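Local structure of putative dehydratase (Mesorhizobium loti, 2POZ) at residues A[51-54]-A[55-59]; A[241-244]-A[245-249]. The protein is of unconfirmed function but belongs to the mandelate racemase/muconate lactonizing enzyme group of the enolase superfamily and may be a lyase, perhaps a dehydratase. One frame throughout, in Å; residues are numbered along the deposited sequence.

Contact 1 (A[51-54]-A[55-59]); sequences MIKD and LSERF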
loop_
_atom_site.group_PDB
_atom_site.type_symbol
_atom_site.label_atom_id
_atom_site.label_comp_id
_atom_site.label_asym_id
_atom_site.label_seq_id
_atom_site.Cartn_x
_atom_site.Cartn_y
_atom_site.Cartn_z
HETATM N N MSE A 51 19.914 -15.977 32.829
HETATM C CA MSE A 51 19.242 -16.634 31.711
HETATM C C MSE A 51 19.993 -17.879 31.267
HETATM O O MSE A 51 19.389 -18.915 31.027
HETATM C CB MSE A 51 19.090 -15.688 30.522
HETATM C CG MSE A 51 18.341 -16.315 29.345
HETATM SE SE MSE A 51 16.516 -16.847 29.791
HETATM C CE MSE A 51 16.799 -18.602 30.508
ATOM N N ILE A 52 21.311 -17.781 31.148
ATOM C CA ILE A 52 22.085 -18.939 30.740
ATOM C C ILE A 52 21.879 -20.056 31.764
ATOM O O ILE A 52 21.730 -21.222 31.398
ATOM C CB ILE A 52 23.574 -18.597 30.612
ATOM C CG1 ILE A 52 23.754 -17.536 29.515
ATOM C CG2 ILE A 52 24.382 -19.868 30.273
ATOM C CD1 ILE A 52 25.185 -17.064 29.355
ATOM N N LYS A 53 21.855 -19.693 33.041
ATOM C CA LYS A 53 21.643 -20.663 34.116
ATOM C C LYS A 53 20.295 -21.377 33.959
ATOM O O LYS A 53 20.235 -22.610 33.991
ATOM C CB LYS A 53 21.692 -19.961 35.481
ATOM C CG LYS A 53 21.504 -20.885 36.677
ATOM C CD LYS A 53 21.572 -20.094 37.980
ATOM C CE LYS A 53 21.525 -21.006 39.202
ATOM N NZ LYS A 53 20.235 -21.737 39.309
ATOM N N ASP A 54 19.225 -20.605 33.786
ATOM C CA ASP A 54 17.886 -21.182 33.635
ATOM C C ASP A 54 17.790 -22.058 32.393
ATOM O O ASP A 54 17.222 -23.149 32.438
ATOM C CB ASP A 54 16.817 -20.084 33.565
ATOM C CG ASP A 54 16.685 -19.300 34.871
ATOM O OD1 ASP A 54 17.081 -19.825 35.932
ATOM O OD2 ASP A 54 16.166 -18.161 34.836
ATOM N N LEU A 55 18.339 -21.574 31.284
ATOM C CA LEU A 55 18.325 -22.330 30.033
ATOM C C LEU A 55 19.107 -23.632 30.180
ATOM O O LEU A 55 18.648 -24.704 29.768
ATOM C CB LEU A 55 18.936 -21.499 28.893
ATOM C CG LEU A 55 18.093 -20.372 28.279
ATOM C CD1 LEU A 55 18.959 -19.544 27.330
ATOM C CD2 LEU A 55 16.879 -20.968 27.537
ATOM N N SER A 56 20.289 -23.541 30.777
ATOM C CA SER A 56 21.127 -24.725 30.948
ATOM C C SER A 56 20.481 -25.798 31.810
ATOM O O SER A 56 20.490 -26.973 31.446
ATOM C CB SER A 56 22.479 -24.337 31.553
ATOM O OG SER A 56 23.197 -23.488 30.679
ATOM N N GLU A 57 19.919 -25.396 32.946
ATOM C CA GLU A 57 19.298 -26.344 33.865
ATOM C C GLU A 57 18.059 -26.990 33.271
ATOM O O GLU A 57 17.752 -28.148 33.553
ATOM C CB GLU A 57 18.945 -25.647 35.186
ATOM C CG GLU A 57 20.134 -24.923 35.820
ATOM C CD GLU A 57 19.861 -24.425 37.228
ATOM O OE1 GLU A 57 18.769 -23.880 37.477
ATOM O OE2 GLU A 57 20.755 -24.567 38.089
ATOM N N ARG A 58 17.350 -26.249 32.430
ATOM C CA ARG A 58 16.138 -26.782 31.830
ATOM C C ARG A 58 16.349 -27.592 30.550
ATOM O O ARG A 58 15.641 -28.572 30.307
ATOM C CB ARG A 58 15.160 -25.634 31.548
ATOM C CG ARG A 58 13.925 -26.034 30.749
ATOM C CD ARG A 58 12.927 -26.832 31.585
ATOM N NE ARG A 58 11.770 -27.239 30.787
ATOM C CZ ARG A 58 11.772 -28.232 29.897
ATOM N NH1 ARG A 58 12.875 -28.944 29.682
ATOM N NH2 ARG A 58 10.669 -28.511 29.209
ATOM N N PHE A 59 17.337 -27.215 29.746
ATOM C CA PHE A 59 17.521 -27.885 28.464
ATOM C C PHE A 59 18.822 -28.585 28.099
ATOM O O PHE A 59 18.829 -29.363 27.155
ATOM C CB PHE A 59 17.263 -26.875 27.332
ATOM C CG PHE A 59 15.936 -26.189 27.406
ATOM C CD1 PHE A 59 14.764 -26.881 27.115
ATOM C CD2 PHE A 59 15.858 -24.836 27.732
ATOM C CE1 PHE A 59 13.531 -26.233 27.145
ATOM C CE2 PHE A 59 14.633 -24.178 27.765
ATOM C CZ PHE A 59 13.464 -24.878 27.469
HETATM O O HOH W 1 16.787 -22.356 36.725
#
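K53 and E57, one helical turn apart, form a salt bridge in which the ammonium group sits before both carboxylate oxygens. K53 NZ lies 3.1 Å from E57 OE2 and 3.2 Å from OE1, both weak as hydrogen bonds. The lysine chain is extended until its last torsion (chi4 -64°), which bends NZ over to the glutamate. With an alanine here, the E57 carboxylate would probably lose its charge partner and be freer to turn. A water gives one hydrogen bond to E57 OE1 and another, 2.7 Å long, to D54 OD1, linking two carboxylates of like charge. D54 OD1 is also bonded to T46 of a second subunit. Beneath this surface, I52 O takes two donors from opposite faces of its plane: S56 N at 2.8 Å, and S56 OG, also at 2.8 Å, standing above the carbonyl plane. On the buried flank M51, a selenomethionine, lays its CG 3.9 Å from L55 CD1, and L55 reaches I93 and I96 of helix 87-108, while I52 and S56 face strand 5-12. Buried M51, I52 and L55 against polar K53, D54 and E57 make this an amphipathic helix, 45-59 of the enolase-type N-terminal domain, laid on its antiparallel sheet.

Contact 2 (A[241-244]-A[245-249]); sequences ALKV and ISEQI
I245 folds back along the carbonyl of A241, and this is the close-packed side of the contact. Its CG1 comes within 3.1 Å of A241 O, the same oxygen that accepts the I245 backbone N at 2.8 Å. With CG1 beside the backbone N (chi1 -69°), the isoleucine chain runs back toward the preceding turn, and CD1 ends 4.5 Å from A241 CB, a light touch. L242 and I245 both bear on I253 of strand 253-255, while A241 and I245 also meet T212 of helix 212-222, burying this flank.

The second focus is K243 O, which accepts two bonds. E247 N reaches it at 3.1 Å, and S246 OG at 2.6 Å, well bent from the carbonyl direction (C=O...OG 121°). The serine can do this because its hydroxyl stands between the backbone N and the carbonyl carbon (chi1 68°), turned back to the residue three before it.

On the solvent side the grip slackens between K243 and E247: they cross at a slant, but K243 NZ stays 3.9 Å from E247 OE2, a long salt bridge. The lysine has a firmer partner in the backbone oxygen of L271. V244 and Q248 pack instead against Q272 and E247 of a third subunit. Q248 lays its CG 3.3 Å from V244 O, and E247 N makes a second, weak bond to V244 O. Apolar burial, backbone bonds and the short S246 hydroxyl bond therefore probably hold helix 239-248 here more than the long ion pair does.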
loop_
_atom_site.group_PDB
_atom_site.type_symbol
_atom_site.label_atom_id
_atom_site.label_comp_id
_atom_site.label_asym_id
_atom_site.label_seq_id
_atom_site.Cartn_x
_atom_site.Cartn_y
_atom_site.Cartn_z
ATOM N N ALA A 241 9.873 5.394 11.749
ATOM C CA ALA A 241 10.781 6.530 11.735
ATOM C C ALA A 241 12.013 6.151 10.911
ATOM O O ALA A 241 12.538 6.971 10.160
ATOM C CB ALA A 241 11.188 6.905 13.157
ATOM N N LEU A 242 12.470 4.906 11.046
ATOM C CA LEU A 242 13.640 4.445 10.300
ATOM C C LEU A 242 13.454 4.611 8.793
ATOM O O LEU A 242 14.358 5.086 8.102
ATOM C CB LEU A 242 13.946 2.977 10.618
ATOM C CG LEU A 242 15.144 2.340 9.902
ATOM C CD1 LEU A 242 16.416 3.138 10.177
ATOM C CD2 LEU A 242 15.319 0.903 10.386
ATOM N N LYS A 243 12.289 4.227 8.274
ATOM C CA LYS A 243 12.062 4.362 6.838
ATOM C C LYS A 243 11.965 5.825 6.417
ATOM O O LYS A 243 12.538 6.222 5.407
ATOM C CB LYS A 243 10.801 3.616 6.392
ATOM C CG LYS A 243 10.594 3.724 4.878
ATOM C CD LYS A 243 9.875 2.531 4.286
ATOM C CE LYS A 243 9.915 2.587 2.761
ATOM N NZ LYS A 243 11.322 2.649 2.241
ATOM N N VAL A 244 11.239 6.626 7.189
ATOM C CA VAL A 244 11.091 8.043 6.887
ATOM C C VAL A 244 12.467 8.702 6.847
ATOM O O VAL A 244 12.783 9.469 5.928
ATOM C CB VAL A 244 10.228 8.750 7.953
ATOM C CG1 VAL A 244 10.235 10.255 7.720
ATOM C CG2 VAL A 244 8.804 8.214 7.896
ATOM N N ILE A 245 13.287 8.399 7.847
ATOM C CA ILE A 245 14.621 8.963 7.912
ATOM C C ILE A 245 15.446 8.561 6.689
ATOM O O ILE A 245 16.095 9.405 6.086
ATOM C CB ILE A 245 15.335 8.530 9.219
ATOM C CG1 ILE A 245 14.660 9.217 10.417
ATOM C CG2 ILE A 245 16.822 8.886 9.158
ATOM C CD1 ILE A 245 15.060 8.641 11.769
ATOM N N SER A 246 15.409 7.286 6.309
ATOM C CA SER A 246 16.174 6.832 5.152
ATOM C C SER A 246 15.808 7.581 3.866
ATOM O O SER A 246 16.660 7.799 3.003
ATOM C CB SER A 246 15.983 5.326 4.930
ATOM O OG SER A 246 14.659 5.017 4.528
ATOM N N GLU A 247 14.550 7.982 3.745
ATOM C CA GLU A 247 14.084 8.701 2.560
ATOM C C GLU A 247 14.401 10.191 2.619
ATOM O O GLU A 247 14.306 10.893 1.613
ATOM C CB GLU A 247 12.566 8.539 2.406
ATOM C CG GLU A 247 12.066 7.108 2.451
ATOM C CD GLU A 247 10.546 7.015 2.369
ATOM O OE1 GLU A 247 9.855 7.734 3.130
ATOM O OE2 GLU A 247 10.039 6.217 1.550
ATOM N N GLN A 248 14.783 10.676 3.793
ATOM C CA GLN A 248 15.041 12.101 3.962
ATOM C C GLN A 248 16.487 12.529 4.164
ATOM O O GLN A 248 16.777 13.721 4.150
ATOM C CB GLN A 248 14.198 12.631 5.127
ATOM C CG GLN A 248 12.697 12.617 4.883
ATOM C CD GLN A 248 12.276 13.608 3.812
ATOM O OE1 GLN A 248 12.777 14.733 3.769
ATOM N NE2 GLN A 248 11.346 13.201 2.949
ATOM N N ILE A 249 17.396 11.583 4.367
ATOM C CA ILE A 249 18.792 11.954 4.570
ATOM C C ILE A 249 19.685 11.407 3.472
ATOM O O ILE A 249 19.352 10.417 2.826
ATOM C CB ILE A 249 19.330 11.471 5.940
ATOM C CG1 ILE A 249 19.450 9.948 5.956
ATOM C CG2 ILE A 249 18.411 11.961 7.053
ATOM C CD1 ILE A 249 20.129 9.402 7.218
#

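How the contacts relate
Contact 1 comes first along the chain and closes well before contact 2 opens. Their centres are about 40 Å apart and their nearest atoms about 26 Å, so the two do not touch. Contact 1 belongs to helix 45-59, in the N-terminal domain, beside the antiparallel sheet that strand 379-383 completes from the far end of the chain. Contact 2 belongs to helix 239-248, the crossover between parallel strands 227-231 and 253-255 of the TIM-barrel-like C-terminal domain. They thus represent the two domains of the enolase-superfamily architecture. Each also meets a different neighbouring subunit, which places both helices at interfaces of the octamer.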